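Local coordinates for protein filamentous hemagglutinin (PDB 1RWR) that acts as an adhesin of Bordetella pertussis and contains, in this fragment, the domain that probably directs its export by two-partner secretion, at residues Phe39-Gly45 with Ser86-Leu92; Phe48-Leu52 with Arg71-Ile76; Ala154-Phe160 with Lys179-Ala185; Ile261-Thr267 with Val281-Ala287. One frame throughout, in Å; residues are numbered along the deposited sequence.

Contact 1 (Phe39-Gly45 with Ser86-Leu92)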
loop_
_atom_site.group_PDB
_atom_site.type_symbol
_atom_site.label_atom_id
_atom_site.label_comp_id
_atom_site.label_asym_id
_atom_site.label_seq_id
_atom_site.Cartn_x
_atom_site.Cartn_y
_atom_site.Cartn_z
ATOM N N PHE A 39 -7.144 -2.722 14.007
ATOM C CA PHE A 39 -5.846 -3.196 13.478
ATOM C C PHE A 39 -4.812 -2.094 13.484
ATOM O O PHE A 39 -4.969 -1.064 12.795
ATOM C CB PHE A 39 -5.995 -3.756 12.064
ATOM C CG PHE A 39 -4.770 -4.447 11.583
ATOM C CD1 PHE A 39 -4.579 -5.789 11.864
ATOM C CD2 PHE A 39 -3.783 -3.749 10.878
ATOM C CE1 PHE A 39 -3.417 -6.445 11.457
ATOM C CE2 PHE A 39 -2.599 -4.393 10.509
ATOM C CZ PHE A 39 -2.427 -5.731 10.801
ATOM N N ASN A 40 -3.770 -2.291 14.270
ATOM C CA ASN A 40 -2.671 -1.362 14.378
ATOM C C ASN A 40 -1.405 -2.157 14.581
ATOM O O ASN A 40 -1.423 -3.195 15.270
ATOM C CB ASN A 40 -2.886 -0.413 15.588
ATOM C CG ASN A 40 -4.120 0.405 15.451
ATOM O OD1 ASN A 40 -4.112 1.432 14.761
ATOM N ND2 ASN A 40 -5.222 -0.056 16.046
ATOM N N VAL A 41 -0.295 -1.641 14.077
ATOM C CA VAL A 41 1.011 -2.250 14.246
ATOM C C VAL A 41 1.959 -1.150 14.775
ATOM O O VAL A 41 2.003 -0.035 14.253
ATOM C CB VAL A 41 1.543 -2.845 12.923
ATOM C CG1 VAL A 41 2.914 -3.457 13.131
ATOM C CG2 VAL A 41 0.566 -3.898 12.391
ATOM N N ALA A 42 2.706 -1.502 15.812
ATOM C CA ALA A 42 3.696 -0.622 16.420
ATOM C C ALA A 42 5.043 -1.300 16.449
ATOM O O ALA A 42 5.142 -2.506 16.356
ATOM C CB ALA A 42 3.266 -0.293 17.815
ATOM N N ASN A 43 6.099 -0.525 16.587
ATOM C CA ASN A 43 7.435 -1.091 16.614
ATOM C C ASN A 43 7.519 -2.154 17.723
ATOM O O ASN A 43 6.924 -1.949 18.822
ATOM C CB ASN A 43 8.460 0.013 16.863
ATOM C CG ASN A 43 8.620 0.961 15.681
ATOM O OD1 ASN A 43 8.717 0.541 14.557
ATOM N ND2 ASN A 43 8.723 2.265 15.965
ATOM N N PRO A 44 8.228 -3.260 17.497
ATOM C CA PRO A 44 9.025 -3.559 16.289
ATOM C C PRO A 44 8.240 -4.107 15.085
ATOM O O PRO A 44 8.808 -4.247 14.014
ATOM C CB PRO A 44 9.982 -4.640 16.762
ATOM C CG PRO A 44 9.466 -5.098 18.059
ATOM C CD PRO A 44 8.388 -4.294 18.532
ATOM N N GLY A 45 6.971 -4.389 15.287
ATOM C CA GLY A 45 6.082 -4.818 14.217
ATOM C C GLY A 45 5.117 -5.897 14.638
ATOM O O GLY A 45 4.671 -5.943 15.765
ATOM N N SER A 86 -6.220 2.908 11.174
ATOM C CA SER A 86 -5.083 2.063 11.532
ATOM C C SER A 86 -3.797 2.863 11.486
ATOM O O SER A 86 -3.596 3.665 10.571
ATOM C CB SER A 86 -4.930 0.912 10.539
ATOM O OG SER A 86 -6.008 0.025 10.600
ATOM N N ARG A 87 -2.916 2.620 12.434
ATOM C CA ARG A 87 -1.564 3.111 12.380
ATOM C C ARG A 87 -0.657 1.899 12.155
ATOM O O ARG A 87 -0.842 0.858 12.792
ATOM C CB ARG A 87 -1.207 3.807 13.702
ATOM C CG ARG A 87 0.125 4.409 13.705
ATOM C CD ARG A 87 0.437 5.364 14.891
ATOM N NE ARG A 87 1.818 5.811 14.699
ATOM C CZ ARG A 87 2.913 5.128 15.055
ATOM N NH1 ARG A 87 2.847 3.989 15.758
ATOM N NH2 ARG A 87 4.094 5.625 14.740
ATOM N N LEU A 88 0.329 2.051 11.268
ATOM C CA LEU A 88 1.311 1.011 10.955
ATOM C C LEU A 88 2.725 1.539 11.065
ATOM O O LEU A 88 3.136 2.446 10.313
ATOM C CB LEU A 88 1.111 0.502 9.534
ATOM C CG LEU A 88 -0.300 0.090 9.155
ATOM C CD1 LEU A 88 -0.386 -0.258 7.676
ATOM C CD2 LEU A 88 -0.775 -1.081 10.038
ATOM N N ALA A 89 3.482 0.925 11.957
ATOM C CA ALA A 89 4.889 1.230 12.190
ATOM C C ALA A 89 5.595 -0.047 12.554
ATOM O O ALA A 89 5.059 -0.832 13.341
ATOM C CB ALA A 89 5.042 2.240 13.381
ATOM N N GLY A 90 6.802 -0.216 12.021
ATOM C CA GLY A 90 7.654 -1.362 12.271
ATOM C C GLY A 90 7.628 -2.318 11.102
ATOM O O GLY A 90 7.289 -1.923 9.987
ATOM N N THR A 91 7.959 -3.580 11.362
ATOM C CA THR A 91 8.105 -4.588 10.315
ATOM C C THR A 91 6.903 -5.493 10.268
ATOM O O THR A 91 6.504 -6.040 11.284
ATOM C CB THR A 91 9.291 -5.445 10.570
ATOM O OG1 THR A 91 10.482 -4.649 10.587
ATOM C CG2 THR A 91 9.474 -6.469 9.423
ATOM N N LEU A 92 6.335 -5.660 9.085
ATOM C CA LEU A 92 5.301 -6.637 8.849
ATOM C C LEU A 92 6.011 -7.905 8.374
ATOM O O LEU A 92 6.433 -7.967 7.228
ATOM C CB LEU A 92 4.327 -6.146 7.790
ATOM C CG LEU A 92 3.710 -4.752 7.912
ATOM C CD1 LEU A 92 2.718 -4.463 6.781
ATOM C CD2 LEU A 92 3.031 -4.617 9.254
HETATM O O HOH W 1 0.775 1.748 15.911
HETATM O O HOH W 2 5.499 2.362 16.918
HETATM O O HOH W 3 11.358 -3.911 13.367
#
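Leu88 and Val41 form the apolar centre, with Leu88 CD2 lying 3.9 Å from Val41 CG2 and 3.8 Å from Phe39 CE2. Leu88 CD2 meets the Phe39 ring at its edge, near the ring plane. Leu92 extends the cluster past the corner at Gly90, its CD2 lying 4.0 Å from Val41 CG1. Around this centre the backbones pair briefly. Val41 N donates to Arg87 O (2.9 Å, 167°) and Ala89 N to Val41 O (2.9 Å, 140°), giving a single bridge with Val41 CA 4.6 Å from Leu88 CA. Beyond Ala42 the register slips by one residue, across a cis peptide bond before Pro44. Pairing then resumes with Thr91 N donating to Pro44 O at 2.9 Å, beside the parallel bridge of Gly45 with Thr91. An ideal CB on Gly90 would lie 2.7 Å from Pro44 O, so the close approach needs glycine. Toward the polar edge, Ser86 OG donates to Phe39 O (2.7 Å) and Arg87 N to Asn40 OD1 (2.9 Å). Outermost, a water links Val41 O (2.7 Å) to Arg87 NH1 (3.1 Å). The irregular run 39-44 thus enters strand 45-50 at Gly45, while strands 86-89 and 91-96, in different sheets, turn the corner at Gly90; such a corner around a leucine- and valine-lined interior is characteristic of the parallel beta-helix.

Contact 2 (Phe48-Leu52 with Arg71-Ile76)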
loop_
_atom_site.group_PDB
_atom_site.type_symbol
_atom_site.label_atom_id
_atom_site.label_comp_id
_atom_site.label_asym_id
_atom_site.label_seq_id
_atom_site.Cartn_x
_atom_site.Cartn_y
_atom_site.Cartn_z
ATOM N N PHE A 48 2.728 -12.242 10.999
ATOM C CA PHE A 48 1.613 -12.982 10.455
ATOM C C PHE A 48 2.004 -14.450 10.377
ATOM O O PHE A 48 2.988 -14.797 9.744
ATOM C CB PHE A 48 1.238 -12.496 9.052
ATOM C CG PHE A 48 0.660 -11.134 9.034
ATOM C CD1 PHE A 48 -0.680 -10.936 9.274
ATOM C CD2 PHE A 48 1.489 -10.038 8.804
ATOM C CE1 PHE A 48 -1.212 -9.627 9.245
ATOM C CE2 PHE A 48 0.982 -8.779 8.797
ATOM C CZ PHE A 48 -0.366 -8.565 9.013
ATOM N N ASN A 49 1.236 -15.311 11.024
ATOM C CA ASN A 49 1.641 -16.720 11.139
ATOM C C ASN A 49 1.098 -17.531 9.987
ATOM O O ASN A 49 -0.020 -17.992 10.025
ATOM C CB ASN A 49 1.227 -17.320 12.498
ATOM C CG ASN A 49 1.836 -18.703 12.749
ATOM O OD1 ASN A 49 2.432 -19.318 11.848
ATOM N ND2 ASN A 49 1.667 -19.211 13.973
ATOM N N ASN A 50 1.926 -17.711 8.960
ATOM C CA ASN A 50 1.571 -18.547 7.810
ATOM C C ASN A 50 2.363 -19.862 7.835
ATOM O O ASN A 50 2.790 -20.380 6.771
ATOM C CB ASN A 50 1.861 -17.784 6.527
ATOM C CG ASN A 50 1.042 -18.246 5.329
ATOM O OD1 ASN A 50 -0.044 -18.827 5.445
ATOM N ND2 ASN A 50 1.541 -17.895 4.139
ATOM N N GLY A 51 2.565 -20.372 9.052
ATOM C CA GLY A 51 3.412 -21.523 9.295
ATOM C C GLY A 51 2.616 -22.781 9.591
ATOM O O GLY A 51 1.670 -22.751 10.338
ATOM N N LEU A 52 2.991 -23.876 8.942
ATOM C CA LEU A 52 2.477 -25.214 9.271
ATOM C C LEU A 52 3.356 -25.964 10.260
ATOM O O LEU A 52 2.955 -27.027 10.763
ATOM C CB LEU A 52 2.335 -26.030 7.983
ATOM C CG LEU A 52 1.369 -25.508 6.933
ATOM C CD1 LEU A 52 1.358 -26.433 5.716
ATOM C CD2 LEU A 52 -0.050 -25.327 7.440
ATOM N N ARG A 71 -3.858 -25.245 5.080
ATOM C CA ARG A 71 -2.928 -24.921 4.014
ATOM C C ARG A 71 -2.444 -23.484 4.262
ATOM O O ARG A 71 -3.050 -22.731 4.999
ATOM C CB ARG A 71 -3.547 -24.998 2.623
ATOM C CG ARG A 71 -4.750 -24.096 2.409
ATOM C CD ARG A 71 -5.652 -24.603 1.203
ATOM N NE ARG A 71 -7.103 -24.359 1.205
ATOM C CZ ARG A 71 -7.917 -24.116 2.249
ATOM N NH1 ARG A 71 -7.485 -24.024 3.505
ATOM N NH2 ARG A 71 -9.229 -23.954 2.013
ATOM N N GLN A 72 -1.361 -23.138 3.594
ATOM C CA GLN A 72 -0.798 -21.808 3.704
ATOM C C GLN A 72 -1.466 -20.850 2.732
ATOM O O GLN A 72 -1.858 -21.225 1.633
ATOM C CB GLN A 72 0.715 -21.865 3.495
ATOM C CG GLN A 72 1.423 -22.681 4.556
ATOM C CD GLN A 72 2.864 -22.928 4.253
ATOM O OE1 GLN A 72 3.179 -23.431 3.159
ATOM N NE2 GLN A 72 3.770 -22.579 5.202
ATOM N N ALA A 73 -1.558 -19.586 3.152
ATOM C CA ALA A 73 -2.075 -18.532 2.314
ATOM C C ALA A 73 -1.095 -18.067 1.240
ATOM O O ALA A 73 0.092 -17.959 1.479
ATOM C CB ALA A 73 -2.456 -17.314 3.223
ATOM N N SER A 74 -1.628 -17.690 0.092
ATOM C CA SER A 74 -0.885 -16.872 -0.880
ATOM C C SER A 74 -1.124 -15.354 -0.751
ATOM O O SER A 74 -0.303 -14.581 -1.205
ATOM C CB SER A 74 -1.113 -17.370 -2.309
ATOM O OG SER A 74 -2.471 -17.448 -2.581
ATOM N N ALA A 75 -2.204 -14.942 -0.085
ATOM C CA ALA A 75 -2.529 -13.532 0.153
ATOM C C ALA A 75 -3.180 -13.465 1.525
ATOM O O ALA A 75 -4.041 -14.262 1.841
ATOM C CB ALA A 75 -3.485 -12.993 -0.901
ATOM N N ILE A 76 -2.745 -12.514 2.333
ATOM C CA ILE A 76 -3.267 -12.313 3.661
ATOM C C ILE A 76 -3.869 -10.904 3.667
ATOM O O ILE A 76 -3.173 -9.915 3.468
ATOM C CB ILE A 76 -2.116 -12.426 4.706
ATOM C CG1 ILE A 76 -1.520 -13.865 4.746
ATOM C CG2 ILE A 76 -2.632 -12.071 6.107
ATOM C CD1 ILE A 76 -0.176 -13.979 5.436
#
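Asn50, Gln72 and Ile76 lose the most surface here, 98, 70 and 67 Å² respectively of the 376 Å² buried in total. Asn50 points its side chain at the other segment and pairs with the backbone of Ala73 through both ends of its amide: OD1 accepts from Ala73 N (2.9 Å, 157°) and ND2 donates to Ala73 O (3.0 Å, 164°). The same ND2 also bonds Lys97 O, which ties in the turn leading to strand 99-104. Gln72 adds a third bond, its NE2 donating to Asn50 O at 2.9 Å with a bent angle of 139°, while its CG packs 3.7 Å from Leu52 CG at the more exposed end. Ile76 supplies the apolar end: its CG2 lies 3.9 Å from Phe48 CD1, and its CD1 is 4.4 Å from Asn50 CG. Both Phe48 and Ile76 also touch Leu101, so this end faces the interior of the beta-helix. Beside the contact, Asn49 OD1 accepts from Gly51 N at 3.0 Å, an Asx turn where strand 45-50 ends. Every cross-segment hydrogen bond uses a side-chain amide. The chemistry therefore implies that the end of strand 45-50 is held to the loop leading into strand 75-80 by the Asn50 amide, which pairs with the Ala73 backbone much as a peptide group would, with Gln72 adding one bond and hydrophobic contact inside.

Contact 3 (Ala154-Phe160 with Lys179-Ala185)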
loop_
_atom_site.group_PDB
_atom_site.type_symbol
_atom_site.label_atom_id
_atom_site.label_comp_id
_atom_site.label_asym_id
_atom_site.label_seq_id
_atom_site.Cartn_x
_atom_site.Cartn_y
_atom_site.Cartn_z
ATOM N N ALA A 154 10.344 -0.402 1.162
ATOM C CA ALA A 154 9.695 -1.409 0.317
ATOM C C ALA A 154 10.620 -2.554 -0.158
ATOM O O ALA A 154 10.210 -3.390 -0.970
ATOM C CB ALA A 154 9.075 -0.717 -0.858
ATOM N N THR A 155 11.850 -2.573 0.357
ATOM C CA THR A 155 12.853 -3.527 -0.053
ATOM C C THR A 155 12.281 -4.933 0.069
ATOM O O THR A 155 11.742 -5.289 1.122
ATOM C CB THR A 155 14.064 -3.394 0.815
ATOM O OG1 THR A 155 14.571 -2.049 0.703
ATOM C CG2 THR A 155 15.206 -4.304 0.280
ATOM N N GLY A 156 12.421 -5.725 -0.992
ATOM C CA GLY A 156 11.986 -7.122 -0.932
ATOM C C GLY A 156 10.596 -7.398 -1.475
ATOM O O GLY A 156 10.198 -8.559 -1.618
ATOM N N LEU A 157 9.840 -6.338 -1.731
ATOM C CA LEU A 157 8.500 -6.447 -2.325
ATOM C C LEU A 157 8.570 -6.359 -3.832
ATOM O O LEU A 157 9.405 -5.629 -4.420
ATOM C CB LEU A 157 7.625 -5.288 -1.853
ATOM C CG LEU A 157 7.410 -5.127 -0.356
ATOM C CD1 LEU A 157 6.701 -3.812 -0.034
ATOM C CD2 LEU A 157 6.623 -6.315 0.205
ATOM N N GLY A 158 7.664 -7.040 -4.511
ATOM C CA GLY A 158 7.527 -6.802 -5.920
ATOM C C GLY A 158 6.915 -5.438 -6.203
ATOM O O GLY A 158 7.395 -4.682 -7.062
ATOM N N TYR A 159 5.842 -5.120 -5.491
ATOM C CA TYR A 159 5.266 -3.766 -5.495
ATOM C C TYR A 159 4.768 -3.398 -4.118
ATOM O O TYR A 159 4.470 -4.270 -3.265
ATOM C CB TYR A 159 4.098 -3.612 -6.481
ATOM C CG TYR A 159 2.956 -4.563 -6.210
ATOM C CD1 TYR A 159 1.995 -4.271 -5.255
ATOM C CD2 TYR A 159 2.849 -5.784 -6.887
ATOM C CE1 TYR A 159 0.977 -5.152 -4.955
ATOM C CE2 TYR A 159 1.793 -6.673 -6.610
ATOM C CZ TYR A 159 0.873 -6.345 -5.637
ATOM O OH TYR A 159 -0.136 -7.211 -5.317
ATOM N N PHE A 160 4.659 -2.081 -3.935
ATOM C CA PHE A 160 4.034 -1.443 -2.804
ATOM C C PHE A 160 2.984 -0.543 -3.403
ATOM O O PHE A 160 3.318 0.418 -4.125
ATOM C CB PHE A 160 5.053 -0.599 -2.033
ATOM C CG PHE A 160 4.446 0.257 -0.950
ATOM C CD1 PHE A 160 3.823 -0.338 0.130
ATOM C CD2 PHE A 160 4.524 1.651 -0.998
ATOM C CE1 PHE A 160 3.231 0.451 1.166
ATOM C CE2 PHE A 160 3.909 2.435 -0.017
ATOM C CZ PHE A 160 3.298 1.840 1.083
ATOM N N LYS A 179 19.551 -2.782 -3.596
ATOM C CA LYS A 179 18.781 -3.971 -3.189
ATOM C C LYS A 179 17.601 -4.130 -4.160
ATOM O O LYS A 179 17.417 -3.295 -5.047
ATOM C CB LYS A 179 18.300 -3.821 -1.743
ATOM C CG LYS A 179 19.128 -4.526 -0.673
ATOM C CD LYS A 179 20.547 -4.776 -1.072
ATOM C CE LYS A 179 21.386 -5.166 0.128
ATOM N NZ LYS A 179 22.333 -4.089 0.435
ATOM N N PRO A 180 16.845 -5.228 -4.044
ATOM C CA PRO A 180 15.745 -5.474 -4.991
ATOM C C PRO A 180 14.749 -4.360 -4.898
ATOM O O PRO A 180 14.246 -4.101 -3.797
ATOM C CB PRO A 180 15.152 -6.812 -4.520
ATOM C CG PRO A 180 16.286 -7.461 -3.756
ATOM C CD PRO A 180 16.952 -6.310 -3.045
ATOM N N LEU A 181 14.501 -3.680 -6.018
ATOM C CA LEU A 181 13.660 -2.485 -5.969
ATOM C C LEU A 181 12.205 -2.794 -6.243
ATOM O O LEU A 181 11.864 -3.395 -7.258
ATOM C CB LEU A 181 14.143 -1.503 -6.980
ATOM C CG LEU A 181 13.768 -0.053 -7.072
ATOM C CD1 LEU A 181 13.771 0.727 -5.777
ATOM C CD2 LEU A 181 14.793 0.574 -8.033
ATOM N N ALA A 182 11.352 -2.360 -5.336
ATOM C CA ALA A 182 9.900 -2.500 -5.511
ATOM C C ALA A 182 9.351 -1.502 -6.513
ATOM O O ALA A 182 9.814 -0.372 -6.600
ATOM C CB ALA A 182 9.206 -2.305 -4.190
ATOM N N ASP A 183 8.343 -1.899 -7.259
ATOM C CA ASP A 183 7.475 -0.930 -7.922
ATOM C C ASP A 183 6.629 -0.201 -6.877
ATOM O O ASP A 183 6.397 -0.704 -5.771
ATOM C CB ASP A 183 6.477 -1.618 -8.839
ATOM C CG ASP A 183 7.067 -2.172 -10.071
ATOM O OD1 ASP A 183 8.173 -1.832 -10.492
ATOM O OD2 ASP A 183 6.416 -3.033 -10.719
ATOM N N ILE A 184 6.220 1.007 -7.220
ATOM C CA ILE A 184 5.366 1.821 -6.351
ATOM C C ILE A 184 4.171 2.261 -7.188
ATOM O O ILE A 184 4.331 2.780 -8.339
ATOM C CB ILE A 184 6.106 3.052 -5.857
ATOM C CG1 ILE A 184 7.339 2.679 -5.028
ATOM C CG2 ILE A 184 5.134 3.952 -5.074
ATOM C CD1 ILE A 184 8.281 3.849 -4.756
ATOM N N ALA A 185 2.971 2.049 -6.667
ATOM C CA ALA A 185 1.766 2.625 -7.268
ATOM C C ALA A 185 0.967 3.305 -6.194
ATOM O O ALA A 185 0.774 2.740 -5.113
ATOM C CB ALA A 185 0.946 1.563 -7.951
HETATM O O HOH W 4 11.804 -6.013 -4.287
HETATM O O HOH W 5 9.914 -5.218 -8.134
#
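This is parallel pairing between successive coils of the beta-helix, where strands 159-164 and 183-188 begin side by side in the long parallel sheet. Asp183 N donates to Gly158 O (2.9 Å), Phe160 N to Asp183 O (2.9 Å) and Ala185 N to Phe160 O (3.0 Å), all at angles of 157° to 163°. The CA atoms of the bridged pairs are 4.3 Å apart for Tyr159 with Asp183 and 5.0 Å for Phe160 with Ile184. Phe160 and Ile184 share one face and both touch Val173; Tyr159 and Asp183 share the other, where Asp183 OD1 bonds His229. Ahead of the strands, the type II turn Ala154-Leu157 seats Ala182, whose CB is 3.7 Å from Ala154 CB and 4.1 Å from Leu157 CB. A water donates to both Gly158 O and Leu181 O, two carbonyls that cannot pair with each other, at 2.8 Å from each. The chemistry implies that backbone hydrogen bonds fix the parallel register from Gly158 onward, while water satisfies carbonyls lacking a donor across the gap.

Contact 4 (Ile261-Thr267 with Val281-Ala287)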
loop_
_atom_site.group_PDB
_atom_site.type_symbol
_atom_site.label_atom_id
_atom_site.label_comp_id
_atom_site.label_asym_id
_atom_site.label_seq_id
_atom_site.Cartn_x
_atom_site.Cartn_y
_atom_site.Cartn_z
ATOM N N ILE A 261 -1.716 18.129 -12.692
ATOM C CA ILE A 261 -0.499 17.484 -12.198
ATOM C C ILE A 261 0.537 18.562 -11.975
ATOM O O ILE A 261 0.754 19.406 -12.852
ATOM C CB ILE A 261 0.058 16.478 -13.218
ATOM C CG1 ILE A 261 -0.928 15.338 -13.519
ATOM C CG2 ILE A 261 1.411 15.949 -12.743
ATOM C CD1 ILE A 261 -0.547 14.482 -14.763
ATOM N N ALA A 262 1.185 18.522 -10.818
ATOM C CA ALA A 262 2.260 19.424 -10.482
ATOM C C ALA A 262 3.387 18.606 -9.837
ATOM O O ALA A 262 3.243 18.121 -8.718
ATOM C CB ALA A 262 1.789 20.435 -9.542
ATOM N N LEU A 263 4.483 18.408 -10.561
ATOM C CA LEU A 263 5.619 17.657 -10.018
ATOM C C LEU A 263 6.774 18.589 -9.769
ATOM O O LEU A 263 6.865 19.682 -10.374
ATOM C CB LEU A 263 6.139 16.566 -10.985
ATOM C CG LEU A 263 5.152 15.486 -11.424
ATOM C CD1 LEU A 263 5.894 14.447 -12.246
ATOM C CD2 LEU A 263 4.410 14.826 -10.234
ATOM N N GLY A 264 7.677 18.113 -8.932
ATOM C CA GLY A 264 9.023 18.669 -8.817
ATOM C C GLY A 264 9.969 17.995 -9.794
ATOM O O GLY A 264 9.727 17.984 -11.000
ATOM N N ASP A 265 11.086 17.497 -9.292
ATOM C CA ASP A 265 12.071 16.790 -10.112
ATOM C C ASP A 265 11.628 15.348 -10.334
ATOM O O ASP A 265 11.158 14.691 -9.403
ATOM C CB ASP A 265 13.438 16.799 -9.422
ATOM C CG ASP A 265 13.998 18.170 -9.284
ATOM O OD1 ASP A 265 13.568 19.083 -10.001
ATOM O OD2 ASP A 265 14.888 18.430 -8.465
ATOM N N ALA A 266 11.792 14.839 -11.546
ATOM C CA ALA A 266 11.527 13.410 -11.811
ATOM C C ALA A 266 12.527 12.925 -12.834
ATOM O O ALA A 266 12.749 13.603 -13.850
ATOM C CB ALA A 266 10.102 13.196 -12.334
ATOM N N THR A 267 13.085 11.741 -12.590
ATOM C CA THR A 267 14.124 11.180 -13.433
ATOM C C THR A 267 13.905 9.711 -13.639
ATOM O O THR A 267 13.687 8.993 -12.686
ATOM C CB THR A 267 15.465 11.362 -12.729
ATOM O OG1 THR A 267 15.666 12.745 -12.400
ATOM C CG2 THR A 267 16.641 10.952 -13.614
ATOM N N VAL A 281 -0.765 20.540 -16.443
ATOM C CA VAL A 281 0.277 19.591 -16.053
ATOM C C VAL A 281 1.589 20.318 -16.093
ATOM O O VAL A 281 1.927 20.913 -17.133
ATOM C CB VAL A 281 0.312 18.383 -17.009
ATOM C CG1 VAL A 281 1.568 17.517 -16.759
ATOM C CG2 VAL A 281 -0.935 17.582 -16.843
ATOM N N SER A 282 2.323 20.309 -14.975
ATOM C CA SER A 282 3.626 20.963 -14.886
ATOM C C SER A 282 4.636 20.126 -14.123
ATOM O O SER A 282 4.272 19.337 -13.268
ATOM C CB SER A 282 3.536 22.293 -14.192
ATOM O OG SER A 282 3.189 22.160 -12.829
ATOM N N ALA A 283 5.911 20.325 -14.448
ATOM C CA ALA A 283 6.981 19.616 -13.766
ATOM C C ALA A 283 8.202 20.526 -13.728
ATOM O O ALA A 283 8.443 21.301 -14.659
ATOM C CB ALA A 283 7.284 18.349 -14.431
ATOM N N GLY A 284 8.929 20.399 -12.625
ATOM C CA GLY A 284 10.153 21.138 -12.342
ATOM C C GLY A 284 11.332 20.860 -13.258
ATOM O O GLY A 284 11.645 21.745 -14.088
ATOM N N LYS A 285 12.103 19.799 -13.001
ATOM C CA LYS A 285 13.154 19.319 -13.923
ATOM C C LYS A 285 12.858 17.850 -14.213
ATOM O O LYS A 285 12.812 17.037 -13.281
ATOM C CB LYS A 285 14.591 19.423 -13.355
ATOM C CG LYS A 285 15.097 20.864 -13.085
ATOM C CD LYS A 285 16.630 20.958 -12.902
ATOM C CE LYS A 285 17.123 20.164 -11.679
ATOM N NZ LYS A 285 18.576 20.392 -11.312
ATOM N N LEU A 286 12.689 17.511 -15.482
ATOM C CA LEU A 286 12.509 16.124 -15.890
ATOM C C LEU A 286 13.759 15.628 -16.633
ATOM O O LEU A 286 14.378 16.375 -17.409
ATOM C CB LEU A 286 11.295 15.982 -16.792
ATOM C CG LEU A 286 9.975 16.503 -16.228
ATOM C CD1 LEU A 286 8.886 16.377 -17.258
ATOM C CD2 LEU A 286 9.595 15.714 -14.966
ATOM N N ALA A 287 14.131 14.368 -16.421
ATOM C CA ALA A 287 15.236 13.792 -17.180
ATOM C C ALA A 287 14.999 12.332 -17.393
ATOM O O ALA A 287 14.391 11.679 -16.557
ATOM C CB ALA A 287 16.535 14.019 -16.506
HETATM O O HOH W 6 0.109 22.220 -12.383
HETATM O O HOH W 7 5.339 21.763 -11.394
HETATM O O HOH W 8 15.218 15.547 -13.054
#
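Backbone hydrogen bonds come first. Ser282 N donates to Ile261 O (2.8 Å) and Leu263 N to Ser282 O (2.9 Å); further on, Ala266 N donates to Lys285 O and Ala287 N to Ala266 O, each at 3.0 Å. Between these two runs the pattern loosens: Gly284 N reaches Leu263 O at 3.1 Å (135°) and, weakly, Gly264 O at 3.0 Å (129°). The chain turns a corner at Gly284, where an ideal CB would lie 3.0 Å from Gly264 O. Strand axes at 6° before the corner and 17° after it, 4.6 and 4.8 Å away, show one coil of a parallel beta-helix laid on the next. Apolar contacts line the interior face: Ile261 CD1 with Val281 CG2 (3.8 Å), Leu263 CB with Ala283 CB (4.0 Å) and Ala266 CB with Leu286 CD2 (3.7 Å), facing Leu273 and Leu275 of strand 272-277. Water bridges occupy the opposite face, one joining Leu263 O (2.8 Å) to Ser282 OG (2.6 Å), another Lys285 O (2.8 Å) to Thr267 OG1 (2.9 Å).

Contact 2 is nested within the chain loop closed by contact 1; contacts 3 and 4 follow in series. Contacts 1 and 2 have centres 19 Å apart and touch through Phe39 CZ and Phe48 CZ (3.9 Å), and both reach the sheet in which strands 45-50 and 91-96 are neighbours. Contact 3 lies about 21 Å from contact 2 between centres and shares with it the sheet holding strands 75-80, 159-164 and 183-188. Centre to centre, contact 4 lies about 22 Å from contact 3 and about 41 Å from contact 2, yet its sheet also contains strand 86-89 of contact 1. Such spacing along shared sheets fits one elongated beta-helix, built coil by coil.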